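Local coordinates for protein N5-Carboxyaminoimidazole ribonucleotide synthetase (Staphylococcus aureus subsp. aureus, PDB 3ORQ) that catalyses the ATP-dependent carboxylation of 5-aminoimidazole ribonucleotide with bicarbonate to N5-carboxyaminoimidazole ribonucleotide, a ligase reaction of the ATP-grasp superfamily, at residues L108-T113 / T152-Y157; P127-K132 / C183-Y188; Y102-L107 / Q246-I251; E239-I244 / F254-F259. All coordinates share one frame; numbering follows the deposited sequence.

Contact 1 (L108-T113 / T152-Y157); sequences LQDRLT and TRFGGY. With ADP (adenosine-5'-diphosphate), chain D; POP (pyrophosphate 2-), chain E.
At the phosphate end of the ATP-grasp nucleotide site, the N-cap residue Asp110 forms a salt bridge with Arg153 in the loop after strand 148-152. Arg153 grips the carboxylate side-on. Its NE donates to Asp110 OD1 at 2.9 Å, and its NH2 donates to Asp110 OD2 at 3.0 Å. Both oxygens are met on the syn side and lie near the guanidinium plane, but the two planes are turned 35° apart. A bend at chi3 (-86°) sets Arg153 NE beside the carboxylate. Asp110 also caps helix 111-120: Leu112 N reaches OD1 at 3.1 Å, and Thr113 OG1 bonds OD2 at 2.8 Å. At each oxygen this partner and the Arg153 nitrogen come from opposite faces of the carboxylate. Four bonds thus fix its rotation.

Leu112 CD2 lies over one face of the Arg153 guanidinium, 3.5 Å from NH2. Phe154 CE1 packs on Asp110 CB at 3.7 Å. Arg111 N donates to Arg153 O at 3.0 Å. The Arg111 chain runs extended from CG to NE. Its NE makes a weak bond to Thr152 O, and NH2 donates to ADP O1B at 3.1 Å. The helix start is thereby tied to both the loop and the nucleotide.

Glu182 forms a second salt bridge with Arg153, through NH1. Val184 of strand 183-187 packs against Arg111 and Arg153, while Leu112 rests on Phe128 and Ser130 of strand 128-131.

Contact 2 (P127-K132 / C183-Y188); sequences PFISVK and CVAEKY. With ADP (adenosine-5'-diphosphate), chain D.
Val131 CG1 overlaps Ala185, 3.6 Å from its N and 3.9 Å from its CB. Strands 128-131 and 183-187 run antiparallel, with Ile129 facing Ala185 and Val131 facing Cys183 as hydrogen-bonded pairs. Ile129 N donates to Ala185 O at 2.8 Å, and Ala185 N returns a bond of 2.8 Å to Ile129 O. Val184 CG1, anti to its backbone N (chi1 -163°), packs close to Ile129 O at 3.2 Å. At the far end Lys187 N donates to Pro127 O, and the Pro127 ring crosses the Lys187 chain with CG 3.9 Å from CD.

Ile129, Val131, Cys183 and Ala185 share one face of the sheet, which helices 136-143 and 171-178 cover. Phe128, Ser130, Val184 and Glu186 lie on the other, toward helix 111-120. There Glu186 OE2 accepts from ADP N6 at 2.8 Å, while OE1 forms salt bridges with Lys115 and Lys151. Lys187 O also accepts from ADP N6, at 2.8 Å. ADP C2 sits over one face of the Tyr188 ring, near its rim. This edge of a four-stranded antiparallel sheet, leading into an adenine-binding segment, is characteristic of the ATP-grasp fold.

Contact 3 (Y102-L107 / Q246-I251); sequences YQAIQL and QSIHFI
Gln103, Ala104 and Ile248 carry most of this contact, in which the first turn of helix 103-109 packs on the loop between helix 234-245 and strand 252-261. Gln103 extends toward the loop with CG anti to the backbone N (chi1 -178°). Its OE1 accepts from His249 N at 2.8 Å. The N-H points well at the oxygen, with an angle of 162°, but the donor is tilted from the amide plane. Gln103 OE1 also lies 3.5 Å from Ile248 CA, so the side-chain amide is set against the loop backbone.

Ala104 follows on the helix and adds both apolar and polar contacts. Its CB lies 4.0 Å from Phe250 CE1, and its CA lies 3.8 Å from Ile248 CG2. The backbone N-H of Ala104 belongs to the first helical turn, where no earlier carbonyl of the helix can take it. A water accepts from Ala104 N at 2.8 Å and is also hydrogen-bonded to His249 O at 2.9 Å. It bridges helix and loop.

Ile248 uses separate branches. CG2 turns to Ala104, while CD1 lies 3.9 Å from CD2 of Leu107, which is one helical turn after Gln103. These two side chains cross at an angle. The result is plain packing that joins the preATP-grasp part of the chain to the ATP-grasp part.

Around it, His249 NE2 is hydrogen-bonded to Pro99 O. Leu107 and Ile248 both touch Thr117 of helix 111-120. Ala104 also packs on Tyr79 of strand 76-79, and the Phe250 ring stacks with that of Phe254 on strand 252-261.

Contact 4 (E239-I244 / F254-F259); sequences EQVNKI and FTVEFF. With MG (magnesium ion), chain C; ADP (adenosine-5'-diphosphate), chain D.
Glu257 OE1 binds the magnesium ion at 2.5 Å and also receives a weak hydrogen bond from Asn269. Glu257 lies on strand 252-261 of the antiparallel ATP-grasp sheet, whose opposite face packs on helix 234-245. Glu270, from the neighbouring strand 266-272, binds the same ion, and ADP O2A does so at 2.3 Å. OE2 of the Glu257 carboxylate lies farther from the ion, at 2.8 Å, and is also hydrogen-bonded to His276 NE2. Phe259, also on this side, places CZ 3.6 Å from ADP N7.

Phe254, Val256 and Phe258 point the other way, toward the helix. No hydrogen bond joins the two segments, and the contact between them is buried. Val256 sits centrally. Its CG2 lies 3.9 Å from Val241 CG2, where the two valines pass each other in opposite directions. Ile244 reaches Val256 tip to tip, with CD1 4.0 Å from CG1.

The Phe254 and Phe258 rings lie on either side of Val256 along the strand. Val241 CG1 comes to the edge of the Phe254 ring, 4.2 Å from CZ. Gln240 OE1 accepts from Lys124 N, outside the two segments. The aliphatic part of Gln240 does the packing: Gln240 CB lies in the plane of the Phe258 ring, at its edge, 3.9 Å from CE2.

Contacts 1, 2 and 4 all touch ADP: contact 1 at the beta phosphate, contact 2 at the adenine, and contact 4 through the magnesium ion and the purine. Contacts 1 and 2, with centres 12 Å apart, pack directly: Thr152 CA lies 3.7 Å from Cys183 SG. Contacts 1 and 4 do not touch, and their nearest atoms are about 7 Å apart, yet the nucleotide spans both. Contact 3 touches no ligand but packs on contacts 1 and 4. It shares helix 103-109 with contact 1, where Leu108 CD1 meets Phe250 CZ at 3.9 Å, and it meets contact 4 where Phe250 CE2 lies 3.8 Å from Ile244 CG2.

Contact 1 (L108-T113 / T152-Y157)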
# COMPACT_ATOMS: atom_id res chain seq x y z
N LEU A 108 12.37 9.84 -25.66
CA LEU A 108 13.17 9.85 -24.44
C LEU A 108 14.18 8.71 -24.29
O LEU A 108 14.98 8.74 -23.37
CB LEU A 108 12.29 9.96 -23.19
CG LEU A 108 11.35 11.17 -23.26
CD1 LEU A 108 10.29 11.10 -22.17
CD2 LEU A 108 12.11 12.52 -23.28
N GLN A 109 14.14 7.72 -25.18
CA GLN A 109 15.07 6.57 -25.18
C GLN A 109 16.47 7.06 -25.47
O GLN A 109 17.46 6.56 -24.94
CB GLN A 109 14.72 5.62 -26.32
CG GLN A 109 13.87 4.46 -25.95
CD GLN A 109 13.51 3.62 -27.16
OE1 GLN A 109 13.13 2.45 -27.01
NE2 GLN A 109 13.63 4.19 -28.37
N ASP A 110 16.53 8.02 -26.37
CA ASP A 110 17.78 8.46 -26.92
C ASP A 110 18.11 9.88 -26.43
O ASP A 110 17.39 10.82 -26.73
CB ASP A 110 17.68 8.37 -28.44
CG ASP A 110 18.69 9.20 -29.16
OD1 ASP A 110 19.78 9.46 -28.59
OD2 ASP A 110 18.39 9.59 -30.30
N ARG A 111 19.19 10.00 -25.65
CA ARG A 111 19.67 11.28 -25.08
C ARG A 111 19.74 12.45 -26.05
O ARG A 111 19.41 13.57 -25.69
CB ARG A 111 21.05 11.11 -24.45
CG ARG A 111 21.08 10.20 -23.23
CD ARG A 111 22.28 10.53 -22.39
NE ARG A 111 22.49 9.57 -21.31
CZ ARG A 111 22.00 9.70 -20.09
NH1 ARG A 111 21.24 10.73 -19.79
NH2 ARG A 111 22.26 8.78 -19.16
N LEU A 112 20.18 12.21 -27.29
CA LEU A 112 20.24 13.29 -28.28
C LEU A 112 18.84 13.80 -28.62
O LEU A 112 18.61 15.01 -28.67
CB LEU A 112 20.94 12.84 -29.56
CG LEU A 112 21.00 13.84 -30.72
CD1 LEU A 112 21.65 15.17 -30.30
CD2 LEU A 112 21.74 13.24 -31.93
N THR A 113 17.92 12.87 -28.84
CA THR A 113 16.55 13.24 -29.21
C THR A 113 15.87 13.93 -28.03
O THR A 113 15.12 14.88 -28.21
CB THR A 113 15.78 12.01 -29.75
OG1 THR A 113 16.45 11.55 -30.93
CG2 THR A 113 14.38 12.37 -30.13
N THR A 152 26.72 8.03 -23.13
CA THR A 152 26.13 7.18 -24.17
C THR A 152 24.70 7.64 -24.38
O THR A 152 24.04 8.10 -23.44
CB THR A 152 26.21 5.63 -23.87
OG1 THR A 152 25.18 5.21 -22.98
CG2 THR A 152 27.54 5.25 -23.28
N ARG A 153 24.22 7.56 -25.61
CA ARG A 153 22.89 8.06 -25.86
C ARG A 153 21.79 7.00 -25.76
O ARG A 153 20.60 7.35 -25.77
CB ARG A 153 22.82 8.87 -27.16
CG ARG A 153 23.24 8.17 -28.38
CD ARG A 153 23.43 9.18 -29.50
NE ARG A 153 22.16 9.44 -30.18
CZ ARG A 153 22.05 9.63 -31.49
NH1 ARG A 153 23.13 9.59 -32.25
NH2 ARG A 153 20.85 9.84 -32.03
N PHE A 154 22.19 5.74 -25.62
CA PHE A 154 21.22 4.65 -25.57
C PHE A 154 21.13 3.83 -24.29
O PHE A 154 20.04 3.67 -23.73
CB PHE A 154 21.34 3.76 -26.80
CG PHE A 154 20.79 4.40 -28.03
CD1 PHE A 154 19.41 4.37 -28.29
CD2 PHE A 154 21.63 5.07 -28.92
CE1 PHE A 154 18.88 4.98 -29.42
CE2 PHE A 154 21.11 5.69 -30.05
CZ PHE A 154 19.74 5.64 -30.31
N GLY A 155 22.25 3.29 -23.81
CA GLY A 155 22.19 2.33 -22.72
C GLY A 155 21.96 2.83 -21.29
O GLY A 155 21.42 2.10 -20.46
N GLY A 156 22.35 4.07 -21.03
CA GLY A 156 22.67 4.53 -19.68
C GLY A 156 21.61 4.51 -18.61
O GLY A 156 20.50 4.96 -18.82
N TYR A 157 21.87 3.95 -17.58
CA TYR A 157 21.11 4.12 -16.33
C TYR A 157 22.05 4.26 -15.14
O TYR A 157 23.19 3.81 -15.17
CB TYR A 157 19.98 3.07 -16.10
CG TYR A 157 20.31 1.57 -16.16
CD1 TYR A 157 21.59 1.07 -15.86
CD2 TYR A 157 19.30 0.65 -16.48
CE1 TYR A 157 21.85 -0.31 -15.91
CE2 TYR A 157 19.55 -0.73 -16.53
CZ TYR A 157 20.82 -1.21 -16.24
OH TYR A 157 21.06 -2.57 -16.29
PB ADP D . 21.42 8.74 -15.48
O1B ADP D . 20.43 8.87 -16.61
O2B ADP D . 20.94 8.92 -14.07
O3B ADP D . 22.29 7.53 -15.65
PA ADP D . 22.13 11.49 -15.58
O1A ADP D . 22.38 12.12 -16.93
O2A ADP D . 20.79 11.69 -14.92
O3A ADP D . 22.50 9.92 -15.66
O5' ADP D . 23.25 11.97 -14.52
C5' ADP D . 23.41 11.34 -13.27
C4' ADP D . 24.04 12.33 -12.30
O4' ADP D . 25.32 12.79 -12.80
C3' ADP D . 23.19 13.58 -12.09
O3' ADP D . 22.21 13.46 -11.06
C2' ADP D . 24.25 14.62 -11.73
O2' ADP D . 24.46 14.65 -10.33
C1' ADP D . 25.51 14.17 -12.45
N9 ADP D . 25.52 14.97 -13.70
C8 ADP D . 25.02 14.57 -14.89
N7 ADP D . 25.13 15.53 -15.83
C5 ADP D . 25.74 16.58 -15.22
C6 ADP D . 26.18 17.93 -15.65
N6 ADP D . 25.97 18.32 -16.93
N1 ADP D . 26.76 18.72 -14.71
C2 ADP D . 26.95 18.32 -13.43
N3 ADP D . 26.57 17.10 -12.97
C4 ADP D . 25.98 16.21 -13.81
P1 POP E . 20.35 -4.03 -12.75
O1 POP E . 20.90 -4.19 -14.16
O2 POP E . 21.22 -4.69 -11.70
O3 POP E . 20.19 -2.57 -12.41
O POP E . 18.93 -4.79 -12.85
P2 POP E . 17.66 -4.36 -11.95
O4 POP E . 17.03 -3.12 -12.55
O5 POP E . 18.12 -4.14 -10.54
O6 POP E . 16.70 -5.52 -11.98

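Contact 2 (P127-K132 / C183-Y188)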
# COMPACT_ATOMS: atom_id res chain seq x y z
N PRO A 127 23.78 23.25 -22.40
CA PRO A 127 24.29 23.29 -23.77
C PRO A 127 24.92 21.95 -24.14
O PRO A 127 25.66 21.35 -23.33
CB PRO A 127 25.33 24.42 -23.73
CG PRO A 127 24.78 25.37 -22.66
CD PRO A 127 24.09 24.48 -21.64
N PHE A 128 24.64 21.47 -25.35
CA PHE A 128 24.93 20.07 -25.67
C PHE A 128 25.29 19.94 -27.12
O PHE A 128 24.87 20.77 -27.93
CB PHE A 128 23.68 19.17 -25.37
CG PHE A 128 22.54 19.37 -26.35
CD1 PHE A 128 21.53 20.29 -26.09
CD2 PHE A 128 22.51 18.66 -27.55
CE1 PHE A 128 20.49 20.48 -27.01
CE2 PHE A 128 21.51 18.86 -28.49
CZ PHE A 128 20.49 19.77 -28.22
N ILE A 129 26.05 18.89 -27.44
CA ILE A 129 26.40 18.55 -28.83
C ILE A 129 26.52 17.03 -29.02
O ILE A 129 26.97 16.32 -28.12
CB ILE A 129 27.69 19.29 -29.31
CG1 ILE A 129 27.86 19.18 -30.84
CG2 ILE A 129 28.91 18.78 -28.59
CD1 ILE A 129 26.59 19.49 -31.64
N SER A 130 26.10 16.53 -30.19
CA SER A 130 26.23 15.10 -30.50
C SER A 130 27.65 14.74 -30.93
O SER A 130 28.31 15.47 -31.68
CB SER A 130 25.21 14.64 -31.55
OG SER A 130 25.52 15.10 -32.86
N VAL A 131 28.12 13.61 -30.41
CA VAL A 131 29.44 13.07 -30.73
C VAL A 131 29.40 11.56 -30.96
O VAL A 131 29.38 10.77 -30.01
CB VAL A 131 30.52 13.45 -29.65
CG1 VAL A 131 29.89 13.92 -28.37
CG2 VAL A 131 31.48 12.31 -29.38
N LYS A 132 29.37 11.16 -32.24
CA LYS A 132 29.42 9.74 -32.61
C LYS A 132 30.81 9.30 -33.07
O LYS A 132 31.16 8.13 -32.99
CB LYS A 132 28.37 9.40 -33.67
CG LYS A 132 28.19 10.45 -34.75
CD LYS A 132 26.82 10.33 -35.44
CE LYS A 132 26.63 11.38 -36.54
NZ LYS A 132 27.48 11.12 -37.74
N CYS A 183 27.55 8.97 -28.82
CA CYS A 183 27.43 9.70 -27.56
C CYS A 183 26.91 11.12 -27.69
O CYS A 183 26.72 11.64 -28.79
CB CYS A 183 28.77 9.71 -26.85
SG CYS A 183 29.18 8.15 -26.10
N VAL A 184 26.66 11.74 -26.53
CA VAL A 184 26.38 13.17 -26.47
C VAL A 184 27.32 13.81 -25.46
O VAL A 184 27.65 13.19 -24.45
CB VAL A 184 24.97 13.51 -25.98
CG1 VAL A 184 24.65 14.95 -26.33
CG2 VAL A 184 23.91 12.60 -26.58
N ALA A 185 27.75 15.04 -25.74
CA ALA A 185 28.47 15.84 -24.75
C ALA A 185 27.67 17.09 -24.32
O ALA A 185 26.88 17.63 -25.08
CB ALA A 185 29.86 16.20 -25.26
N GLU A 186 27.88 17.52 -23.07
CA GLU A 186 27.15 18.65 -22.50
C GLU A 186 28.04 19.30 -21.42
O GLU A 186 28.88 18.63 -20.82
CB GLU A 186 25.81 18.19 -21.88
CG GLU A 186 25.97 17.08 -20.86
CD GLU A 186 24.70 16.75 -20.09
OE1 GLU A 186 24.03 15.78 -20.51
OE2 GLU A 186 24.40 17.45 -19.07
N LYS A 187 27.86 20.59 -21.19
CA LYS A 187 28.64 21.29 -20.16
C LYS A 187 28.56 20.61 -18.78
O LYS A 187 27.45 20.29 -18.27
CB LYS A 187 28.17 22.75 -20.04
CG LYS A 187 28.75 23.75 -21.05
CD LYS A 187 28.18 25.16 -20.82
CE LYS A 187 28.82 26.23 -21.73
NZ LYS A 187 30.17 26.65 -21.27
N TYR A 188 29.72 20.42 -18.14
CA TYR A 188 29.71 20.01 -16.73
C TYR A 188 29.55 21.25 -15.84
O TYR A 188 30.44 22.13 -15.79
CB TYR A 188 30.95 19.21 -16.36
CG TYR A 188 30.85 18.53 -15.01
CD1 TYR A 188 30.13 17.33 -14.86
CD2 TYR A 188 31.48 19.08 -13.88
CE1 TYR A 188 30.03 16.69 -13.61
CE2 TYR A 188 31.39 18.45 -12.63
CZ TYR A 188 30.66 17.26 -12.50
OH TYR A 188 30.57 16.63 -11.28
PB ADP D . 21.42 8.74 -15.48
O1B ADP D . 20.43 8.87 -16.61
O2B ADP D . 20.94 8.92 -14.07
O3B ADP D . 22.29 7.53 -15.65
PA ADP D . 22.13 11.49 -15.58
O1A ADP D . 22.38 12.12 -16.93
O2A ADP D . 20.79 11.69 -14.92
O3A ADP D . 22.50 9.92 -15.66
O5' ADP D . 23.25 11.97 -14.52
C5' ADP D . 23.41 11.34 -13.27
C4' ADP D . 24.04 12.33 -12.30
O4' ADP D . 25.32 12.79 -12.80
C3' ADP D . 23.19 13.58 -12.09
O3' ADP D . 22.21 13.46 -11.06
C2' ADP D . 24.25 14.62 -11.73
O2' ADP D . 24.46 14.65 -10.33
C1' ADP D . 25.51 14.17 -12.45
N9 ADP D . 25.52 14.97 -13.70
C8 ADP D . 25.02 14.57 -14.89
N7 ADP D . 25.13 15.53 -15.83
C5 ADP D . 25.74 16.58 -15.22
C6 ADP D . 26.18 17.93 -15.65
N6 ADP D . 25.97 18.32 -16.93
N1 ADP D . 26.76 18.72 -14.71
C2 ADP D . 26.95 18.32 -13.43
N3 ADP D . 26.57 17.10 -12.97
C4 ADP D . 25.98 16.21 -13.81

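Contact 3 (Y102-L107 / Q246-I251)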
# COMPACT_ATOMS: atom_id res chain seq x y z
N TYR A 102 3.47 6.02 -28.08
CA TYR A 102 4.86 5.57 -28.27
C TYR A 102 5.82 6.77 -28.38
O TYR A 102 7.03 6.59 -28.35
CB TYR A 102 4.99 4.67 -29.51
CG TYR A 102 4.71 5.43 -30.79
CD1 TYR A 102 3.38 5.68 -31.19
CD2 TYR A 102 5.74 5.96 -31.56
CE1 TYR A 102 3.09 6.39 -32.34
CE2 TYR A 102 5.45 6.69 -32.73
CZ TYR A 102 4.12 6.90 -33.10
OH TYR A 102 3.81 7.61 -34.25
N GLN A 103 5.28 7.97 -28.48
CA GLN A 103 6.13 9.15 -28.69
C GLN A 103 7.06 9.38 -27.50
O GLN A 103 8.24 9.69 -27.67
CB GLN A 103 5.27 10.40 -28.95
CG GLN A 103 6.09 11.65 -29.23
CD GLN A 103 5.28 12.94 -29.06
OE1 GLN A 103 4.38 13.00 -28.24
NE2 GLN A 103 5.65 13.99 -29.82
N ALA A 104 6.51 9.29 -26.29
CA ALA A 104 7.30 9.56 -25.10
C ALA A 104 8.50 8.65 -25.13
O ALA A 104 9.64 9.11 -25.05
CB ALA A 104 6.48 9.34 -23.83
N ILE A 105 8.25 7.35 -25.29
CA ILE A 105 9.30 6.36 -25.30
C ILE A 105 10.29 6.58 -26.40
O ILE A 105 11.47 6.63 -26.12
CB ILE A 105 8.77 4.93 -25.42
CG1 ILE A 105 8.06 4.51 -24.13
CG2 ILE A 105 9.91 3.97 -25.75
CD1 ILE A 105 8.97 4.18 -22.94
N GLN A 106 9.82 6.70 -27.64
CA GLN A 106 10.70 6.90 -28.81
C GLN A 106 11.72 8.00 -28.56
O GLN A 106 12.92 7.87 -28.82
CB GLN A 106 9.87 7.27 -30.05
CG GLN A 106 10.68 7.72 -31.29
CD GLN A 106 9.82 8.47 -32.34
OE1 GLN A 106 8.58 8.36 -32.38
NE2 GLN A 106 10.48 9.25 -33.19
N LEU A 107 11.21 9.11 -28.06
CA LEU A 107 11.92 10.35 -28.02
C LEU A 107 12.83 10.40 -26.79
O LEU A 107 13.95 10.89 -26.86
CB LEU A 107 10.88 11.44 -28.05
CG LEU A 107 11.26 12.88 -28.20
CD1 LEU A 107 10.00 13.68 -28.57
CD2 LEU A 107 11.85 13.32 -26.86
N GLN A 246 3.64 20.42 -24.20
CA GLN A 246 3.19 20.78 -25.56
C GLN A 246 3.96 20.08 -26.66
O GLN A 246 3.58 20.18 -27.83
CB GLN A 246 3.23 22.29 -25.81
CG GLN A 246 1.98 23.02 -25.32
CD GLN A 246 2.22 23.67 -23.96
OE1 GLN A 246 3.04 24.60 -23.82
NE2 GLN A 246 1.49 23.18 -22.93
N SER A 247 5.05 19.43 -26.31
CA SER A 247 5.87 18.80 -27.33
C SER A 247 5.88 17.28 -27.29
O SER A 247 6.24 16.64 -28.30
CB SER A 247 7.31 19.36 -27.30
OG SER A 247 7.32 20.73 -27.71
N ILE A 248 5.52 16.70 -26.12
CA ILE A 248 5.56 15.25 -25.90
C ILE A 248 4.30 14.82 -25.19
O ILE A 248 3.91 15.44 -24.19
CB ILE A 248 6.70 14.83 -24.97
CG1 ILE A 248 8.05 15.29 -25.49
CG2 ILE A 248 6.72 13.34 -24.77
CD1 ILE A 248 9.22 14.94 -24.55
N HIS A 249 3.64 13.80 -25.71
CA HIS A 249 2.42 13.33 -25.10
C HIS A 249 2.74 12.45 -23.88
O HIS A 249 3.40 11.42 -24.01
CB HIS A 249 1.61 12.54 -26.10
CG HIS A 249 0.35 11.95 -25.53
ND1 HIS A 249 -0.71 12.73 -25.11
CD2 HIS A 249 -0.01 10.66 -25.30
CE1 HIS A 249 -1.68 11.95 -24.67
NE2 HIS A 249 -1.28 10.69 -24.77
N PHE A 250 2.26 12.86 -22.71
CA PHE A 250 2.31 12.03 -21.50
C PHE A 250 0.95 11.66 -20.98
O PHE A 250 0.09 12.53 -20.84
CB PHE A 250 3.04 12.80 -20.41
CG PHE A 250 4.51 12.96 -20.65
CD1 PHE A 250 5.37 11.84 -20.54
CD2 PHE A 250 5.03 14.19 -21.06
CE1 PHE A 250 6.74 11.98 -20.77
CE2 PHE A 250 6.39 14.33 -21.31
CZ PHE A 250 7.25 13.25 -21.17
N ILE A 251 0.73 10.38 -20.70
CA ILE A 251 -0.37 9.93 -19.85
C ILE A 251 0.25 9.06 -18.73
O ILE A 251 1.31 8.46 -18.93
CB ILE A 251 -1.41 9.11 -20.63
CG1 ILE A 251 -2.23 10.03 -21.56
CG2 ILE A 251 -2.35 8.39 -19.65
CD1 ILE A 251 -2.93 11.18 -20.83
O HOH W 1 3.78 9.30 -25.95

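Contact 4 (E239-I244 / F254-F259)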
# COMPACT_ATOMS: atom_id res chain seq x y z
N GLU A 239 6.59 25.59 -14.84
CA GLU A 239 6.65 26.31 -16.12
C GLU A 239 7.37 25.44 -17.14
O GLU A 239 6.95 25.38 -18.29
CB GLU A 239 7.35 27.68 -15.98
CG GLU A 239 6.54 28.75 -15.21
CD GLU A 239 7.37 30.02 -14.80
OE1 GLU A 239 8.62 30.02 -14.90
OE2 GLU A 239 6.77 31.02 -14.36
N GLN A 240 8.46 24.78 -16.72
CA GLN A 240 9.18 23.95 -17.65
C GLN A 240 8.34 22.75 -18.07
O GLN A 240 8.34 22.38 -19.24
CB GLN A 240 10.52 23.52 -17.07
CG GLN A 240 11.38 24.67 -16.62
CD GLN A 240 11.84 25.53 -17.80
OE1 GLN A 240 12.57 25.05 -18.67
NE2 GLN A 240 11.39 26.80 -17.85
N VAL A 241 7.61 22.15 -17.13
CA VAL A 241 6.74 21.02 -17.45
C VAL A 241 5.67 21.40 -18.45
O VAL A 241 5.46 20.71 -19.46
CB VAL A 241 6.11 20.39 -16.19
CG1 VAL A 241 5.16 19.32 -16.60
CG2 VAL A 241 7.21 19.78 -15.29
N ASN A 242 5.00 22.52 -18.19
CA ASN A 242 4.05 23.04 -19.15
C ASN A 242 4.62 23.21 -20.54
O ASN A 242 3.92 22.96 -21.51
CB ASN A 242 3.42 24.33 -18.67
CG ASN A 242 2.63 24.14 -17.38
OD1 ASN A 242 2.07 23.04 -17.09
ND2 ASN A 242 2.57 25.20 -16.59
N LYS A 243 5.89 23.60 -20.67
CA LYS A 243 6.51 23.65 -22.00
C LYS A 243 6.68 22.25 -22.55
O LYS A 243 6.37 21.99 -23.72
CB LYS A 243 7.86 24.37 -21.95
CG LYS A 243 7.76 25.90 -21.93
CD LYS A 243 9.09 26.51 -21.46
CE LYS A 243 9.06 28.05 -21.54
NZ LYS A 243 8.34 28.73 -20.42
N ILE A 244 7.15 21.33 -21.70
CA ILE A 244 7.48 19.99 -22.16
C ILE A 244 6.26 19.25 -22.69
O ILE A 244 6.35 18.48 -23.65
CB ILE A 244 8.11 19.16 -21.02
CG1 ILE A 244 9.42 19.80 -20.58
CG2 ILE A 244 8.25 17.69 -21.42
CD1 ILE A 244 10.09 19.09 -19.38
N PHE A 254 4.95 10.71 -14.97
CA PHE A 254 6.32 10.89 -15.52
C PHE A 254 7.07 11.82 -14.58
O PHE A 254 6.46 12.46 -13.72
CB PHE A 254 6.29 11.43 -16.96
CG PHE A 254 5.64 12.77 -17.09
CD1 PHE A 254 4.26 12.89 -17.08
CD2 PHE A 254 6.41 13.90 -17.21
CE1 PHE A 254 3.63 14.15 -17.19
CE2 PHE A 254 5.79 15.18 -17.32
CZ PHE A 254 4.40 15.29 -17.31
N THR A 255 8.38 11.85 -14.69
CA THR A 255 9.18 12.66 -13.78
C THR A 255 10.24 13.47 -14.54
O THR A 255 10.94 12.94 -15.39
CB THR A 255 9.90 11.77 -12.73
OG1 THR A 255 8.95 10.98 -12.03
CG2 THR A 255 10.70 12.63 -11.71
N VAL A 256 10.36 14.75 -14.22
CA VAL A 256 11.37 15.62 -14.82
C VAL A 256 12.43 15.88 -13.75
O VAL A 256 12.10 16.34 -12.65
CB VAL A 256 10.73 16.96 -15.26
CG1 VAL A 256 11.77 17.92 -15.97
CG2 VAL A 256 9.55 16.73 -16.15
N GLU A 257 13.68 15.58 -14.09
CA GLU A 257 14.86 15.89 -13.26
C GLU A 257 15.49 17.22 -13.65
O GLU A 257 15.68 17.46 -14.82
CB GLU A 257 15.94 14.83 -13.44
CG GLU A 257 15.64 13.49 -12.84
CD GLU A 257 16.80 12.52 -12.97
OE1 GLU A 257 17.96 12.94 -13.26
OE2 GLU A 257 16.56 11.32 -12.79
N PHE A 258 15.86 18.03 -12.66
CA PHE A 258 16.43 19.35 -12.91
C PHE A 258 17.75 19.56 -12.18
O PHE A 258 17.98 19.00 -11.11
CB PHE A 258 15.51 20.49 -12.42
CG PHE A 258 14.13 20.48 -12.99
CD1 PHE A 258 13.16 19.63 -12.49
CD2 PHE A 258 13.77 21.40 -13.98
CE1 PHE A 258 11.86 19.65 -13.00
CE2 PHE A 258 12.50 21.43 -14.49
CZ PHE A 258 11.52 20.55 -13.99
N PHE A 259 18.60 20.42 -12.75
CA PHE A 259 19.77 20.91 -12.07
C PHE A 259 19.56 22.35 -11.60
O PHE A 259 18.97 23.17 -12.31
CB PHE A 259 21.00 20.87 -13.00
CG PHE A 259 21.38 19.50 -13.46
CD1 PHE A 259 21.12 18.38 -12.67
CD2 PHE A 259 22.00 19.32 -14.69
CE1 PHE A 259 21.47 17.09 -13.10
CE2 PHE A 259 22.36 18.04 -15.13
CZ PHE A 259 22.11 16.91 -14.32
MG MG C . 19.20 10.78 -13.53
PB ADP D . 21.42 8.74 -15.48
O1B ADP D . 20.43 8.87 -16.61
O2B ADP D . 20.94 8.92 -14.07
O3B ADP D . 22.29 7.53 -15.65
PA ADP D . 22.13 11.49 -15.58
O1A ADP D . 22.38 12.12 -16.93
O2A ADP D . 20.79 11.69 -14.92
O3A ADP D . 22.50 9.92 -15.66
O5' ADP D . 23.25 11.97 -14.52
C5' ADP D . 23.41 11.34 -13.27
C4' ADP D . 24.04 12.33 -12.30
O4' ADP D . 25.32 12.79 -12.80
C3' ADP D . 23.19 13.58 -12.09
O3' ADP D . 22.21 13.46 -11.06
C2' ADP D . 24.25 14.62 -11.73
O2' ADP D . 24.46 14.65 -10.33
C1' ADP D . 25.51 14.17 -12.45
N9 ADP D . 25.52 14.97 -13.70
C8 ADP D . 25.02 14.57 -14.89
N7 ADP D . 25.13 15.53 -15.83
C5 ADP D . 25.74 16.58 -15.22
C6 ADP D . 26.18 17.93 -15.65
N6 ADP D . 25.97 18.32 -16.93
N1 ADP D . 26.76 18.72 -14.71
C2 ADP D . 26.95 18.32 -13.43
N3 ADP D . 26.57 17.10 -12.97
C4 ADP D . 25.98 16.21 -13.81